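Local coordinates for protein acetyl xylan esterase (Metagenome, PDB 6XYC) that probably removes both acetyl and feruloyl ester groups from complex xylans, as a bifunctional esterase of the alpha/beta-hydrolase fold, at residues A[127-130]-A[131-134]; A[190-193]-A[194-198]; A[200-203]-A[204-207]; A[232-235]-A[236-239]. One frame throughout, in Å; residues are numbered along the deposited sequence.

Contact 1 (A[127-130]-A[131-134]); sequences SAFA and GVTN
The carbonyl oxygen of Phe129 is gripped twice by the residues that follow it. Thr133 OG1 donates the stronger bond, 2.7 Å to Phe129 O, reaching the oxygen from 24° off the carbonyl plane, while Val132 N adds a weak one to the same atom. The hydroxyl gets there because OG1 of Thr133 stands between its own backbone N and carbonyl carbon (chi1 58°), which turns it back over the last turn of the helix; it is also hydrogen-bonded to Lys95 NZ. The methyl CG2 of Thr133 meets the Phe129 ring obliquely, 3.8 Å from CE1. Val132 CG2 also touches Phe129 O, at 3.3 Å.

Gly131 N keeps the regular helical bond to Ser127 O at 3.0 Å. The chain then tightens, Thr133 N binding Ala130 O at 3.1 Å from well above the carbonyl plane, an i to i+3 link. Asn134 turns its amide to Val162 O.

Nearly all of this turn is buried: helix 122-131, which starts at the probable nucleophile elbow, ends here, with the Phe129 ring meeting that of Trp87 edge-to-face, and Leu139 of strand 138-141 packs on both Phe129 and Thr133.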
# COMPACT_ATOMS: atom_id res chain seq x y z
N SER A 127 0.10 0.38 2.01
CA SER A 127 -0.84 -0.73 1.94
C SER A 127 -1.04 -1.35 3.32
O SER A 127 -2.17 -1.58 3.76
CB SER A 127 -0.33 -1.78 0.95
OG SER A 127 -0.34 -1.27 -0.37
N ALA A 128 0.06 -1.63 4.03
CA ALA A 128 -0.04 -2.16 5.38
C ALA A 128 -0.75 -1.17 6.30
O ALA A 128 -1.53 -1.58 7.18
CB ALA A 128 1.34 -2.49 5.93
N PHE A 129 -0.51 0.13 6.12
CA PHE A 129 -1.15 1.10 7.00
C PHE A 129 -2.66 1.14 6.77
O PHE A 129 -3.42 1.29 7.73
CB PHE A 129 -0.55 2.49 6.80
CG PHE A 129 -0.47 3.28 8.08
CD1 PHE A 129 -1.62 3.72 8.70
CD2 PHE A 129 0.76 3.55 8.66
CE1 PHE A 129 -1.55 4.44 9.88
CE2 PHE A 129 0.83 4.27 9.84
CZ PHE A 129 -0.33 4.72 10.45
N ALA A 130 -3.10 1.01 5.52
CA ALA A 130 -4.54 0.89 5.26
C ALA A 130 -5.10 -0.36 5.93
O ALA A 130 -6.19 -0.33 6.52
CB ALA A 130 -4.80 0.86 3.75
N GLY A 131 -4.36 -1.46 5.86
CA GLY A 131 -4.80 -2.74 6.39
C GLY A 131 -4.84 -2.82 7.90
O GLY A 131 -5.44 -3.76 8.43
N VAL A 132 -4.20 -1.88 8.60
CA VAL A 132 -4.29 -1.83 10.06
C VAL A 132 -5.18 -0.70 10.54
O VAL A 132 -5.28 -0.48 11.75
CB VAL A 132 -2.90 -1.72 10.72
CG1 VAL A 132 -2.04 -2.93 10.36
CG2 VAL A 132 -2.22 -0.42 10.34
N THR A 133 -5.85 0.03 9.63
CA THR A 133 -6.71 1.13 10.03
C THR A 133 -8.08 1.05 9.37
O THR A 133 -8.75 2.07 9.18
CB THR A 133 -6.06 2.48 9.74
OG1 THR A 133 -5.74 2.58 8.35
CG2 THR A 133 -4.78 2.65 10.56
N ASN A 134 -8.53 -0.16 9.00
CA ASN A 134 -9.92 -0.34 8.61
C ASN A 134 -10.83 0.20 9.71
O ASN A 134 -10.75 -0.25 10.86
CB ASN A 134 -10.22 -1.82 8.36
CG ASN A 134 -9.79 -2.29 6.98
OD1 ASN A 134 -9.35 -1.51 6.14
ND2 ASN A 134 -9.92 -3.60 6.74

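Contact 2 (A[190-193]-A[194-198]); sequences EAVL and IGKKD. With AES (4-(2-aminoethyl)benzenesulfonyl fluoride), chain B.
Backbone hydrogen bonds between the carbonyls of Glu190, Ala191 and Val192 and the N-H groups of Ile194 to Lys196 finish the helix. Gly195 N binds Val192 O at 3.1 Å, and Lys196 N makes a weak bond to Ala191 O; Ile194 N holds Glu190 O at 3.2 Å. Gly195 has a phi of 94°, at which a CB would collide with Ile194 O.

The lysines add polar links: Lys197 NZ curls back to Ile194 O (2.8 Å), and a water donates to Val192 O and accepts from Lys196 NZ.

In packing, Lys196 lies alongside Val192, its CG 4.1 Å from Val192 CA and its NZ equally far from Val192 CG1, and CG1 of Ile194 packs 3.3 Å from Ala191 O.

Glu190 binds the amine end of the ligand: its chain bends at chi2 (-101°) to bring OE2 within 2.6 Å of N8 of AES, while Asn184 ND2 holds OE1. A leucine here would probably leave this amine without its acceptor and the Asn184 amide without its mate.

Gly195 and Lys196, with the glycine's positive phi, form a Schellman motif, its i to i+5 bond weak, ending a short helix whose first turn gives Glu190 to the AES pocket.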
# COMPACT_ATOMS: atom_id res chain seq x y z
N GLU A 190 12.04 9.03 6.00
CA GLU A 190 11.00 9.12 7.02
C GLU A 190 11.07 10.45 7.76
O GLU A 190 10.04 10.94 8.24
CB GLU A 190 11.10 7.96 8.02
CG GLU A 190 12.45 7.81 8.68
CD GLU A 190 13.27 6.72 8.04
OE1 GLU A 190 13.69 5.77 8.75
OE2 GLU A 190 13.51 6.80 6.82
N ALA A 191 12.27 11.03 7.88
CA ALA A 191 12.39 12.37 8.47
C ALA A 191 11.62 13.39 7.64
O ALA A 191 10.91 14.24 8.19
CB ALA A 191 13.86 12.77 8.59
N VAL A 192 11.73 13.31 6.32
CA VAL A 192 10.98 14.20 5.44
C VAL A 192 9.48 13.98 5.62
O VAL A 192 8.69 14.93 5.65
CB VAL A 192 11.41 14.00 3.98
CG1 VAL A 192 10.60 14.88 3.05
CG2 VAL A 192 12.91 14.26 3.83
N LEU A 193 9.08 12.71 5.73
CA LEU A 193 7.66 12.39 5.88
C LEU A 193 7.05 13.04 7.10
O LEU A 193 5.87 13.41 7.08
CB LEU A 193 7.49 10.87 5.96
CG LEU A 193 6.10 10.26 6.05
CD1 LEU A 193 5.30 10.57 4.79
CD2 LEU A 193 6.19 8.75 6.25
N ILE A 194 7.82 13.20 8.18
CA ILE A 194 7.29 13.75 9.42
C ILE A 194 7.62 15.23 9.57
O ILE A 194 7.55 15.77 10.68
CB ILE A 194 7.76 12.95 10.65
CG1 ILE A 194 9.28 12.98 10.81
CG2 ILE A 194 7.28 11.51 10.56
CD1 ILE A 194 9.77 12.37 12.10
N GLY A 195 7.96 15.91 8.48
CA GLY A 195 8.24 17.33 8.53
C GLY A 195 9.69 17.70 8.71
O GLY A 195 9.98 18.76 9.27
N LYS A 196 10.62 16.85 8.26
CA LYS A 196 12.07 17.07 8.43
C LYS A 196 12.45 17.27 9.90
O LYS A 196 13.23 18.16 10.24
CB LYS A 196 12.53 18.25 7.55
CG LYS A 196 12.24 18.02 6.08
CD LYS A 196 12.81 19.11 5.21
CE LYS A 196 11.70 19.85 4.48
NZ LYS A 196 11.01 18.98 3.48
N LYS A 197 11.85 16.47 10.77
CA LYS A 197 12.28 16.31 12.15
C LYS A 197 13.20 15.10 12.25
O LYS A 197 13.21 14.22 11.39
CB LYS A 197 11.07 16.14 13.07
CG LYS A 197 10.04 17.28 13.00
CD LYS A 197 8.78 16.93 13.80
CE LYS A 197 7.69 17.97 13.65
NZ LYS A 197 6.83 17.74 12.47
N ASP A 198 13.99 15.05 13.33
CA ASP A 198 14.87 13.92 13.60
C ASP A 198 14.05 12.79 14.19
O ASP A 198 13.57 12.90 15.32
CB ASP A 198 15.99 14.33 14.56
CG ASP A 198 17.01 13.23 14.78
OD1 ASP A 198 16.78 12.08 14.34
OD2 ASP A 198 18.06 13.50 15.42
C3 AES B . 14.05 3.90 1.51
C2 AES B . 13.33 3.24 0.55
C1 AES B . 11.99 3.06 0.73
S AES B . 11.14 2.26 -0.55
O1S AES B . 10.08 3.15 -1.09
O2S AES B . 12.01 2.15 -1.71
C6 AES B . 11.34 3.52 1.83
C5 AES B . 12.07 4.18 2.80
C4 AES B . 13.42 4.38 2.63
C7 AES B . 14.26 5.11 3.73
C8 AES B . 14.09 4.41 5.10
N8 AES B . 15.12 4.89 5.95
O HOH W 1 8.34 17.36 4.28

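Contact 3 (A[200-203]-A[204-207]); sequences REEP and DWVK
Glu202 and Trp205 run side by side and point the same way, and the glutamate can be followed outward along the indole. Its CB rests 3.9 Å from Trp205 CB, with the ring atom CD1 slightly farther off. CG, set opposite the carbonyl carbon (chi1 -52°), packs on Lys197 from the preceding loop. The chain then bends at chi2 (-74°), which swings the carboxylate back along the tryptophan, and OE1 arrives at the ring edge, near its plane, 3.6 Å from Trp205 CD1; carboxylate and ring planes stand 70° apart. OE1 also accepts from a water at 2.8 Å, and this water in turn accepts from Trp205 N.

Glu202 occupies the N-cap position, and its backbone carbonyl opens the helical pattern: Val206 N donates to Glu202 O at 2.9 Å in a nearly straight bond, while CG2 of Val206 touches the same oxygen. Lys207 N follows with 3.0 Å to Pro203 O. Pro203, whose nitrogen has no hydrogen to give, takes the first helical place, and Asp204 directs OD1 to Ser141 OG.

The carboxylate thus reaches the first turn through a water, which links OE1 to Trp205 N. Its negative charge would probably be stabilised by the N-terminal end of helix 203-208, and the indole edge at CD1, weakly positive at its C-H, would probably suit the carboxylate oxygen.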
# COMPACT_ATOMS: atom_id res chain seq x y z
N ARG A 200 14.87 10.28 15.69
CA ARG A 200 15.41 9.89 16.98
C ARG A 200 14.89 10.78 18.10
O ARG A 200 15.00 10.40 19.28
CB ARG A 200 16.94 9.94 16.95
CG ARG A 200 17.57 8.94 16.01
CD ARG A 200 19.05 9.23 15.85
NE ARG A 200 19.30 10.57 15.35
CZ ARG A 200 20.50 11.15 15.30
NH1 ARG A 200 21.57 10.50 15.72
NH2 ARG A 200 20.62 12.38 14.82
N GLU A 201 14.33 11.94 17.78
CA GLU A 201 13.79 12.84 18.79
C GLU A 201 12.27 12.88 18.79
O GLU A 201 11.69 13.68 19.54
CB GLU A 201 14.31 14.27 18.57
CG GLU A 201 15.81 14.41 18.66
CD GLU A 201 16.32 15.72 18.07
OE1 GLU A 201 15.48 16.62 17.82
OE2 GLU A 201 17.54 15.84 17.85
N GLU A 202 11.61 12.05 17.99
CA GLU A 202 10.17 12.17 17.74
C GLU A 202 9.49 10.82 17.87
O GLU A 202 8.96 10.26 16.90
CB GLU A 202 9.92 12.78 16.36
CG GLU A 202 10.67 14.08 16.10
CD GLU A 202 10.06 15.25 16.85
OE1 GLU A 202 8.94 15.11 17.37
OE2 GLU A 202 10.71 16.31 16.91
N PRO A 203 9.46 10.27 19.09
CA PRO A 203 8.83 8.94 19.26
C PRO A 203 7.36 8.92 18.90
O PRO A 203 6.85 7.87 18.47
CB PRO A 203 9.05 8.63 20.76
CG PRO A 203 9.96 9.70 21.29
CD PRO A 203 9.87 10.88 20.36
N ASP A 204 6.64 10.03 19.07
CA ASP A 204 5.22 10.05 18.73
C ASP A 204 5.03 10.02 17.22
O ASP A 204 4.18 9.28 16.71
CB ASP A 204 4.56 11.28 19.34
CG ASP A 204 4.53 11.23 20.85
OD1 ASP A 204 4.29 10.14 21.40
OD2 ASP A 204 4.75 12.28 21.49
N TRP A 205 5.80 10.82 16.48
CA TRP A 205 5.73 10.77 15.02
C TRP A 205 6.12 9.40 14.50
O TRP A 205 5.45 8.83 13.63
CB TRP A 205 6.63 11.86 14.42
CG TRP A 205 5.98 13.21 14.37
CD1 TRP A 205 6.24 14.27 15.19
CD2 TRP A 205 4.96 13.64 13.47
NE1 TRP A 205 5.45 15.34 14.85
CE2 TRP A 205 4.65 14.98 13.80
CE3 TRP A 205 4.27 13.03 12.41
CZ2 TRP A 205 3.69 15.71 13.11
CZ3 TRP A 205 3.31 13.76 11.73
CH2 TRP A 205 3.04 15.09 12.08
N VAL A 206 7.21 8.83 15.03
CA VAL A 206 7.68 7.54 14.56
C VAL A 206 6.62 6.47 14.80
O VAL A 206 6.41 5.59 13.96
CB VAL A 206 9.02 7.16 15.22
CG1 VAL A 206 9.38 5.71 14.91
CG2 VAL A 206 10.12 8.10 14.76
N LYS A 207 5.93 6.54 15.94
CA LYS A 207 4.89 5.56 16.21
C LYS A 207 3.75 5.69 15.21
O LYS A 207 3.21 4.68 14.73
CB LYS A 207 4.35 5.71 17.63
CG LYS A 207 3.35 4.61 18.01
CD LYS A 207 2.72 4.81 19.38
CE LYS A 207 1.92 3.57 19.77
NZ LYS A 207 1.04 3.79 20.95
O HOH W 2 7.21 13.06 18.24

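Contact 4 (A[232-235]-A[236-239]); sequences VVPH and CQSV. With AES (4-(2-aminoethyl)benzenesulfonyl fluoride), chain B.
The chain turns from loop into helix over Pro234 and His235, as Gln237 N binds Pro234 O at 2.9 Å and Val239 N meets His235 O at 3.2 Å in a nearly straight bond of 172°, with Ser238 N adding a weak one to His235 O.

Three side chains pack on the turn. Cys236 SG, held between its backbone N and carbonyl carbon (chi1 62°), lies against Pro234, 3.6 Å from CB, and continues into the disulfide with Cys180. The imidazole of His235 leans obliquely on Val239, with CG2 3.5 Å from ND1, while NE2 is hydrogen-bonded to Ser256 OG and the ring meets Phe254. A serine in place of His235 would probably leave Ser256 without this partner and open a gap beside Val239 and Phe254. Gln237 crosses Val233 at about a right angle, CG lying 4.0 Å from Val233 CG1, and its bent chain delivers OE1 to the N-H groups of Val172 and Asp173.

Toward the pocket, Val232 CG1 comes 3.4 Å from C2 of the AES ring and Val233 CG2 3.8 Å from C1, and Asp230, probably the acid of the triad, takes the N-H of both valines.

The turn joins strand 222-227 to helix 236-248, where Ser238 bonds His226 on that strand and packs, with Val239, on Phe254 of strand 252-257.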
# COMPACT_ATOMS: atom_id res chain seq x y z
N VAL A 232 18.08 -1.79 0.99
CA VAL A 232 17.42 -0.48 1.05
C VAL A 232 16.47 -0.43 2.25
O VAL A 232 16.58 0.46 3.10
CB VAL A 232 16.68 -0.18 -0.26
CG1 VAL A 232 15.96 1.16 -0.16
CG2 VAL A 232 17.64 -0.17 -1.43
N VAL A 233 15.54 -1.37 2.31
CA VAL A 233 14.70 -1.58 3.49
C VAL A 233 15.08 -2.93 4.08
O VAL A 233 14.92 -3.96 3.40
CB VAL A 233 13.21 -1.54 3.14
CG1 VAL A 233 12.38 -1.82 4.39
CG2 VAL A 233 12.84 -0.19 2.54
N PRO A 234 15.58 -3.01 5.31
CA PRO A 234 16.09 -4.29 5.81
C PRO A 234 15.00 -5.32 6.06
O PRO A 234 13.89 -5.01 6.50
CB PRO A 234 16.81 -3.90 7.11
CG PRO A 234 16.20 -2.60 7.53
CD PRO A 234 15.81 -1.90 6.26
N HIS A 235 15.37 -6.57 5.75
CA HIS A 235 14.55 -7.76 6.00
C HIS A 235 13.95 -7.77 7.40
O HIS A 235 12.83 -8.25 7.61
CB HIS A 235 15.47 -8.96 5.76
CG HIS A 235 14.79 -10.30 5.75
ND1 HIS A 235 14.79 -11.12 6.85
CD2 HIS A 235 14.19 -10.99 4.75
CE1 HIS A 235 14.16 -12.24 6.55
NE2 HIS A 235 13.79 -12.19 5.29
N CYS A 236 14.69 -7.25 8.39
CA CYS A 236 14.19 -7.27 9.76
C CYS A 236 12.83 -6.61 9.88
O CYS A 236 12.03 -6.98 10.75
CB CYS A 236 15.19 -6.58 10.69
SG CYS A 236 15.49 -4.82 10.32
N GLN A 237 12.53 -5.64 9.01
CA GLN A 237 11.25 -4.95 9.06
C GLN A 237 10.09 -5.93 8.88
O GLN A 237 9.09 -5.87 9.61
CB GLN A 237 11.21 -3.85 8.00
CG GLN A 237 12.11 -2.67 8.32
CD GLN A 237 11.51 -1.73 9.33
OE1 GLN A 237 10.41 -1.21 9.13
NE2 GLN A 237 12.21 -1.50 10.43
N SER A 238 10.20 -6.83 7.91
CA SER A 238 9.13 -7.80 7.66
C SER A 238 9.13 -8.93 8.68
O SER A 238 8.06 -9.44 9.04
CB SER A 238 9.25 -8.35 6.25
OG SER A 238 8.95 -7.35 5.29
N VAL A 239 10.31 -9.35 9.15
CA VAL A 239 10.37 -10.29 10.27
C VAL A 239 9.58 -9.72 11.45
O VAL A 239 8.74 -10.41 12.05
CB VAL A 239 11.83 -10.57 10.66
CG1 VAL A 239 11.88 -11.35 11.96
CG2 VAL A 239 12.55 -11.32 9.55
C3 AES B . 14.05 3.90 1.51
C2 AES B . 13.33 3.24 0.55
C1 AES B . 11.99 3.06 0.73
S AES B . 11.14 2.26 -0.55
O1S AES B . 10.08 3.15 -1.09
O2S AES B . 12.01 2.15 -1.71
C6 AES B . 11.34 3.52 1.83
C5 AES B . 12.07 4.18 2.80
C4 AES B . 13.42 4.38 2.63
C7 AES B . 14.26 5.11 3.73
C8 AES B . 14.09 4.41 5.10
N8 AES B . 15.12 4.89 5.95

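In the fold
Contact 1 is the core member, its centre about 8 Å from the centre of the chain and almost wholly buried, whereas contact 3 is a surface contact and contacts 2 and 4 fall between. Contacts 1 and 2 end helices, and contacts 3 and 4 begin them. Burial goes with chemistry: the core turn relies mainly on backbone bonds and a hydroxyl that also meets a lysine, while contacts 2 and 3 use waters and charged side chains. These two touch where the loop between successive helices folds back, Ile194 and Lys197 packing on Glu202 and Trp205. Contacts 2 and 4 do not touch, yet both reach AES, one gripping its amine and the other touching its ring with two valines.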